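Alanine dehydrogenase/pyridine nucleotide transhydrogenase (Mycobacterium smegmatis str. MC2 155, PDB 3P2Y) probably transfers hydride between NADH and NADP as the nucleotide-binding alpha 1 subunit of a proton-pumping transhydrogenase. Local coordinates at residues A[352-357]-A[367-372]; A[130-135]-A[360-365]. One frame throughout, in Å; residues are numbered along the deposited sequence.

Interaction 1 (A[352-357]-A[367-372]); sequences DLLLTD and EIVAAS. With CA (calcium ion), chain D.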
ATOM      1  N   ASP A 352      32.905  -8.037  11.042  1.00 15.85           N
ATOM      2  CA  ASP A 352      34.106  -7.233  11.304  1.00 18.85           C
ATOM      3  C   ASP A 352      34.717  -7.564  12.667  1.00 19.79           C
ATOM      4  O   ASP A 352      35.944  -7.428  12.839  1.00 19.34           O
ATOM      5  CB  ASP A 352      33.832  -5.715  11.220  1.00 19.72           C
ATOM      6  CG  ASP A 352      33.645  -5.213   9.779  1.00 24.07           C
ATOM      7  OD1 ASP A 352      33.961  -5.935   8.805  1.00 29.06           O
ATOM      8  OD2 ASP A 352      33.166  -4.074   9.627  1.00 26.92           O
ATOM      9  N   LEU A 353      33.887  -7.978  13.633  1.00 19.96           N
ATOM     10  CA  LEU A 353      34.409  -8.452  14.923  1.00 21.81           C
ATOM     11  C   LEU A 353      35.197  -9.722  14.754  1.00 22.60           C
ATOM     12  O   LEU A 353      36.215  -9.926  15.443  1.00 23.87           O
ATOM     13  CB  LEU A 353      33.296  -8.741  15.936  1.00 22.00           C
ATOM     14  CG  LEU A 353      32.470  -7.596  16.497  1.00 23.83           C
ATOM     15  CD1 LEU A 353      31.633  -8.119  17.664  1.00 23.52           C
ATOM     16  CD2 LEU A 353      33.361  -6.435  16.962  1.00 26.89           C
ATOM     17  N   LEU A 354      34.715 -10.588  13.864  1.00 21.76           N
ATOM     18  CA  LEU A 354      35.280 -11.920  13.689  1.00 22.31           C
ATOM     19  C   LEU A 354      36.529 -11.928  12.833  1.00 23.79           C
ATOM     20  O   LEU A 354      37.298 -12.894  12.880  1.00 25.13           O
ATOM     21  CB  LEU A 354      34.262 -12.859  13.072  1.00 21.45           C
ATOM     22  CG  LEU A 354      32.873 -12.872  13.708  1.00 19.47           C
ATOM     23  CD1 LEU A 354      32.020 -13.806  12.912  1.00 19.05           C
ATOM     24  CD2 LEU A 354      32.892 -13.290  15.193  1.00 19.67           C
ATOM     25  N   LEU A 355      36.726 -10.885  12.036  1.00 23.75           N
ATOM     26  CA  LEU A 355      37.881 -10.848  11.136  1.00 25.64           C
ATOM     27  C   LEU A 355      39.064 -10.147  11.790  1.00 26.41           C
ATOM     28  O   LEU A 355      38.900  -9.154  12.476  1.00 26.55           O
ATOM     29  CB  LEU A 355      37.531 -10.137   9.819  1.00 25.29           C
ATOM     30  CG  LEU A 355      36.458 -10.760   8.931  1.00 26.01           C
ATOM     31  CD1 LEU A 355      36.112  -9.797   7.792  1.00 25.45           C
ATOM     32  CD2 LEU A 355      36.872 -12.131   8.395  1.00 27.81           C
ATOM     33  N   THR A 356      40.249 -10.700  11.571  1.00 28.50           N
ATOM     34  CA  THR A 356      41.504 -10.040  11.912  1.00 30.27           C
ATOM     35  C   THR A 356      42.326 -10.025  10.620  1.00 31.08           C
ATOM     36  O   THR A 356      41.866 -10.509   9.578  1.00 31.02           O
ATOM     37  CB  THR A 356      42.253 -10.799  13.052  1.00 30.59           C
ATOM     38  OG1 THR A 356      42.608 -12.108  12.607  1.00 30.32           O
ATOM     39  CG2 THR A 356      41.382 -10.927  14.313  1.00 31.37           C
ATOM     40  N   ASP A 357      43.539  -9.472  10.658  1.00 33.34           N
ATOM     41  CA  ASP A 357      44.416  -9.542   9.490  1.00 34.86           C
ATOM     42  C   ASP A 357      44.695 -11.011   9.132  1.00 35.64           C
ATOM     43  O   ASP A 357      44.916 -11.328   7.958  1.00 36.68           O
ATOM     44  CB  ASP A 357      45.723  -8.766   9.719  1.00 35.41           C
ATOM     45  N   GLU A 367      31.818 -10.404  24.475  1.00 21.58           N
ATOM     46  CA  GLU A 367      30.447 -10.718  24.869  0.50 20.80           C
ATOM     47  C   GLU A 367      29.479 -10.927  23.684  1.00 19.96           C
ATOM     48  O   GLU A 367      28.559 -11.734  23.739  1.00 18.74           O
ATOM     49  CB  GLU A 367      29.944  -9.585  25.770  0.50 21.94           C
ATOM     50  CG  GLU A 367      30.157  -8.164  25.183  0.50 22.67           C
ATOM     51  CD  GLU A 367      31.439  -7.445  25.629  0.50 22.56           C
ATOM     52  OE1 GLU A 367      31.433  -6.197  25.529  0.50 24.06           O
ATOM     53  OE2 GLU A 367      32.434  -8.098  26.055  0.50 17.60           O
ATOM     54  N   ILE A 368      29.688 -10.171  22.616  1.00 18.25           N
ATOM     55  CA  ILE A 368      28.804 -10.236  21.443  1.00 16.39           C
ATOM     56  C   ILE A 368      29.015 -11.564  20.723  1.00 16.04           C
ATOM     57  O   ILE A 368      28.053 -12.229  20.317  1.00 15.77           O
ATOM     58  CB  ILE A 368      29.053  -9.043  20.454  1.00 15.87           C
ATOM     59  CG1 ILE A 368      28.645  -7.714  21.103  1.00 16.49           C
ATOM     60  CG2 ILE A 368      28.304  -9.275  19.117  1.00 14.25           C
ATOM     61  CD1 ILE A 368      29.008  -6.466  20.304  1.00 17.65           C
ATOM     62  N   VAL A 369      30.288 -11.919  20.566  1.00 16.37           N
ATOM     63  CA  VAL A 369      30.697 -13.147  19.914  1.00 16.22           C
ATOM     64  C   VAL A 369      30.234 -14.369  20.726  1.00 16.57           C
ATOM     65  O   VAL A 369      29.642 -15.305  20.184  1.00 15.90           O
ATOM     66  CB  VAL A 369      32.253 -13.141  19.703  1.00 16.64           C
ATOM     67  CG1 VAL A 369      32.745 -14.494  19.124  1.00 18.28           C
ATOM     68  CG2 VAL A 369      32.675 -11.935  18.814  1.00 16.31           C
ATOM     69  N   ALA A 370      30.491 -14.353  22.037  1.00 17.57           N
ATOM     70  CA  ALA A 370      30.081 -15.452  22.899  1.00 18.27           C
ATOM     71  C   ALA A 370      28.548 -15.615  22.976  1.00 18.40           C
ATOM     72  O   ALA A 370      28.047 -16.747  22.910  1.00 17.83           O
ATOM     73  CB  ALA A 370      30.679 -15.276  24.303  1.00 19.79           C
ATOM     74  N   ALA A 371      27.826 -14.502  23.101  1.00 17.55           N
ATOM     75  CA  ALA A 371      26.360 -14.544  23.249  1.00 17.57           C
ATOM     76  C   ALA A 371      25.652 -14.991  21.971  1.00 17.47           C
ATOM     77  O   ALA A 371      24.629 -15.682  22.034  1.00 17.10           O
ATOM     78  CB  ALA A 371      25.806 -13.193  23.706  1.00 18.15           C
ATOM     79  N   SER A 372      26.179 -14.584  20.814  1.00 16.59           N
ATOM     80  CA  SER A 372      25.506 -14.921  19.545  1.00 15.34           C
ATOM     81  C   SER A 372      25.882 -16.295  18.967  1.00 15.18           C
ATOM     82  O   SER A 372      25.181 -16.798  18.091  1.00 13.87           O
ATOM     83  CB  SER A 372      25.708 -13.829  18.489  1.00 15.57           C
ATOM     84  OG  SER A 372      27.076 -13.695  18.124  1.00 14.94           O
TER
HETATM   85 CA    CA D 363      38.186  -6.851  12.999  0.50 25.79          CA
HETATM   86  O   HOH W   1      38.099  -7.579  15.272  1.00 44.22           O
HETATM   87  O   HOH W   2      38.044  -6.488  10.758  1.00 40.60           O

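Interaction 2 (A[130-135]-A[360-365]); sequences TAFAME and VAPDFT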
ATOM      1  N   THR A 130      30.986 -23.100  12.968  1.00 13.42           N
ATOM      2  CA  THR A 130      30.840 -22.161  14.083  1.00 12.80           C
ATOM      3  C   THR A 130      29.800 -21.173  13.615  1.00 12.60           C
ATOM      4  O   THR A 130      30.043 -20.464  12.643  1.00 11.64           O
ATOM      5  CB  THR A 130      32.173 -21.435  14.369  1.00 13.86           C
ATOM      6  OG1 THR A 130      33.153 -22.417  14.779  1.00 14.85           O
ATOM      7  CG2 THR A 130      32.008 -20.420  15.470  1.00 14.66           C
ATOM      8  N   ALA A 131      28.664 -21.124  14.309  1.00 12.32           N
ATOM      9  CA  ALA A 131      27.479 -20.427  13.771  1.00 11.79           C
ATOM     10  C   ALA A 131      26.989 -19.356  14.717  1.00 12.18           C
ATOM     11  O   ALA A 131      26.900 -19.581  15.929  1.00 11.73           O
ATOM     12  CB  ALA A 131      26.359 -21.420  13.516  1.00 12.48           C
ATOM     13  N   PHE A 132      26.628 -18.201  14.151  1.00 10.90           N
ATOM     14  CA  PHE A 132      26.225 -17.049  14.957  1.00 11.27           C
ATOM     15  C   PHE A 132      24.818 -16.688  14.558  1.00 11.67           C
ATOM     16  O   PHE A 132      24.576 -16.444  13.390  1.00 11.18           O
ATOM     17  CB  PHE A 132      27.164 -15.864  14.728  1.00 11.01           C
ATOM     18  CG  PHE A 132      28.599 -16.153  15.131  1.00 11.54           C
ATOM     19  CD1 PHE A 132      29.023 -15.878  16.429  1.00 12.39           C
ATOM     20  CD2 PHE A 132      29.487 -16.751  14.236  1.00 11.89           C
ATOM     21  CE1 PHE A 132      30.347 -16.158  16.826  1.00 10.71           C
ATOM     22  CE2 PHE A 132      30.809 -17.065  14.624  1.00 13.44           C
ATOM     23  CZ  PHE A 132      31.229 -16.748  15.924  1.00 11.87           C
ATOM     24  N   ALA A 133      23.903 -16.692  15.523  1.00 11.80           N
ATOM     25  CA  ALA A 133      22.477 -16.352  15.290  1.00 11.06           C
ATOM     26  C   ALA A 133      22.271 -14.843  15.457  1.00 11.62           C
ATOM     27  O   ALA A 133      22.546 -14.266  16.536  1.00 11.70           O
ATOM     28  CB  ALA A 133      21.579 -17.100  16.290  1.00 10.79           C
ATOM     29  N   MET A 134      21.764 -14.196  14.417  1.00 11.04           N
ATOM     30  CA  MET A 134      21.551 -12.757  14.504  1.00 11.66           C
ATOM     31  C   MET A 134      20.495 -12.420  15.570  1.00 12.25           C
ATOM     32  O   MET A 134      20.553 -11.351  16.173  1.00 14.21           O
ATOM     33  CB  MET A 134      21.185 -12.183  13.130  1.00 11.23           C
ATOM     34  CG  MET A 134      22.338 -12.273  12.079  1.00 11.56           C
ATOM     35  SD  MET A 134      23.860 -11.406  12.599  1.00 12.38           S
ATOM     36  CE  MET A 134      23.294  -9.679  12.516  1.00 10.35           C
ATOM     37  N   GLU A 135      19.569 -13.340  15.836  1.00 11.95           N
ATOM     38  CA  GLU A 135      18.570 -13.114  16.892  1.00 13.67           C
ATOM     39  C   GLU A 135      19.213 -13.030  18.275  1.00 14.13           C
ATOM     40  O   GLU A 135      18.596 -12.494  19.213  1.00 15.43           O
ATOM     41  CB  GLU A 135      17.522 -14.252  16.929  1.00 14.29           C
ATOM     42  CG  GLU A 135      16.765 -14.514  15.627  1.00 14.57           C
ATOM     43  CD  GLU A 135      17.376 -15.661  14.804  1.00 13.71           C
ATOM     44  OE1 GLU A 135      18.619 -15.819  14.794  1.00 12.60           O
ATOM     45  OE2 GLU A 135      16.610 -16.371  14.120  1.00 14.04           O
ATOM     46  N   VAL A 360      39.716 -15.392   9.656  1.00 27.68           N
ATOM     47  CA  VAL A 360      38.576 -15.535  10.542  1.00 26.29           C
ATOM     48  C   VAL A 360      39.065 -16.037  11.896  1.00 26.10           C
ATOM     49  O   VAL A 360      39.608 -17.153  11.989  1.00 25.67           O
ATOM     50  CB  VAL A 360      37.561 -16.532   9.964  1.00 26.73           C
ATOM     51  CG1 VAL A 360      36.346 -16.618  10.874  1.00 27.82           C
ATOM     52  CG2 VAL A 360      37.172 -16.114   8.547  1.00 25.12           C
ATOM     53  N   ALA A 361      38.879 -15.214  12.928  1.00 25.07           N
ATOM     54  CA  ALA A 361      39.365 -15.556  14.282  1.00 25.48           C
ATOM     55  C   ALA A 361      38.477 -14.957  15.383  1.00 25.06           C
ATOM     56  O   ALA A 361      38.838 -13.946  16.013  1.00 25.65           O
ATOM     57  CB  ALA A 361      40.849 -15.130  14.454  1.00 25.84           C
ATOM     58  N   PRO A 362      37.308 -15.586  15.629  1.00 24.31           N
ATOM     59  CA  PRO A 362      36.378 -15.090  16.652  1.00 24.68           C
ATOM     60  C   PRO A 362      36.995 -15.061  18.050  1.00 25.31           C
ATOM     61  O   PRO A 362      37.599 -16.052  18.484  1.00 24.96           O
ATOM     62  CB  PRO A 362      35.222 -16.099  16.612  1.00 24.58           C
ATOM     63  CG  PRO A 362      35.316 -16.762  15.248  1.00 23.88           C
ATOM     64  CD  PRO A 362      36.800 -16.794  14.942  1.00 24.20           C
ATOM     65  N   ASP A 363      36.841 -13.934  18.736  1.00 25.50           N
ATOM     66  CA  ASP A 363      37.364 -13.788  20.095  1.00 26.65           C
ATOM     67  C   ASP A 363      36.230 -14.049  21.058  1.00 25.96           C
ATOM     68  O   ASP A 363      35.365 -13.203  21.232  1.00 25.59           O
ATOM     69  CB  ASP A 363      37.929 -12.381  20.300  1.00 27.18           C
ATOM     70  CG  ASP A 363      38.406 -12.143  21.733  1.00 30.03           C
ATOM     71  OD1 ASP A 363      38.291 -13.050  22.581  1.00 30.10           O
ATOM     72  OD2 ASP A 363      38.895 -11.030  22.006  1.00 34.01           O
ATOM     73  N   PHE A 364      36.229 -15.221  21.685  1.00 26.00           N
ATOM     74  CA  PHE A 364      35.108 -15.601  22.535  1.00 26.08           C
ATOM     75  C   PHE A 364      35.050 -14.919  23.899  1.00 26.56           C
ATOM     76  O   PHE A 364      34.118 -15.154  24.667  1.00 27.38           O
ATOM     77  CB  PHE A 364      34.976 -17.125  22.632  1.00 26.88           C
ATOM     78  CG  PHE A 364      34.499 -17.756  21.360  1.00 26.89           C
ATOM     79  CD1 PHE A 364      33.149 -17.692  21.008  1.00 27.20           C
ATOM     80  CD2 PHE A 364      35.394 -18.384  20.500  1.00 27.01           C
ATOM     81  CE1 PHE A 364      32.697 -18.255  19.815  1.00 25.99           C
ATOM     82  CE2 PHE A 364      34.950 -18.959  19.305  1.00 29.20           C
ATOM     83  CZ  PHE A 364      33.589 -18.883  18.965  1.00 26.61           C
ATOM     84  N   THR A 365      36.009 -14.032  24.170  1.00 26.20           N
ATOM     85  CA  THR A 365      35.975 -13.187  25.363  1.00 26.64           C
ATOM     86  C   THR A 365      35.172 -11.939  25.084  1.00 25.83           C
ATOM     87  O   THR A 365      34.835 -11.181  25.987  1.00 27.06           O
ATOM     88  CB  THR A 365      37.388 -12.812  25.871  1.00 26.63           C
ATOM     89  OG1 THR A 365      38.020 -11.901  24.957  1.00 28.98           O
ATOM     90  CG2 THR A 365      38.233 -14.059  26.031  1.00 27.07           C
TER

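Interaction 1 (A[352-357]-A[367-372])
Leu353 pushes its CD1 methyl against Ile368, crossing that side chain at about a right angle, with CD1 3.8 Å from Ile368 CG2 and 4.1 Å from Val369 CG2. Ile368 CG2 stands anti to the backbone N, while its CG1 branch runs beside that N (chi1 -66°) and carries CD1 to 4.1 Å from Leu353 CD1, so both branches of Ile368 close on one methyl. Next door, Leu354 and Val369 run antiparallel alongside each other, and Leu354 CD2 comes 3.9 Å from Val369 CG2. This is apolar packing between the last turn of helix 336-354 and the short helix 367-372, both in the C-terminal part of the chain; Phe132 of strand 130-133 touches Leu354 and Val369. On the helix 367-372 side, Ile368 O accepts from Ser372 N and Ser372 OG, one from above and one from below the carbonyl plane. In contrast to this tight apolar patch, the other side of the helix end is polar and hydrated. There, where the chain leaves the helix, Asp352 O and Leu355 O bind a calcium ion at 2.3 and 2.5 Å, two waters add further ligands, and one of these waters also donates to Leu353 O.

Interaction 2 (A[130-135]-A[360-365])
Strand 130-133 is the outermost strand, within this chain, of the parallel sheet of the N-terminal alanine dehydrogenase/PNT domain, and the loop before helix 367-372 folds back against it through Phe132 and Thr130. Phe132 CZ meets two atoms of the Pro362 ring, CB and CG, with CB at 4.1 Å; the proline lies oblique to the phenyl ring. On the same phenyl, CE1 comes 4.3 Å from Phe364 CE1. Thr130 turns its methyl rather than its hydroxyl to the loop: CG2 is anti to the backbone N (OG1 chi1 -63°) and reaches the edge of the Phe364 ring, 4.1 Å from CZ and near the ring plane. The loop is braced locally by an Asx turn, Asp363 OD1 accepting from Thr365 N at 2.9 Å; Thr365 OG1 adds a second bond to the same oxygen, 2.7 Å, from the same face of the carboxylate. Phe364 also makes a cation-pi contact with Arg376. Val369 of helix 367-372 touches Phe132, Pro362 and Phe364, while Leu350 and Leu354 of helix 336-354 and Val107 of strand 107-110 pack against Phe132.

In the fold
The two contacts are parts of one packed region, their centres about 5 Å apart, and their segments alternate along the chain. Backbone pairs join them directly: Leu354 O lies 2.8 Å from Ala361 N, and Ser372 O lies 2.9 Å from Ala133 N, both probable hydrogen bonds. In addition, Ser372 OG packs 3.4 Å from Phe132 CD1. Interaction 1 packs helix 367-372 on the end of helix 336-354, and interaction 2 sets the loop before helix 367-372 against strand 130-133, far back in the sequence. The calcium ion belongs to interaction 1; in interaction 2, the side chain of Pro362 is about 10 Å from the bound calcium ion.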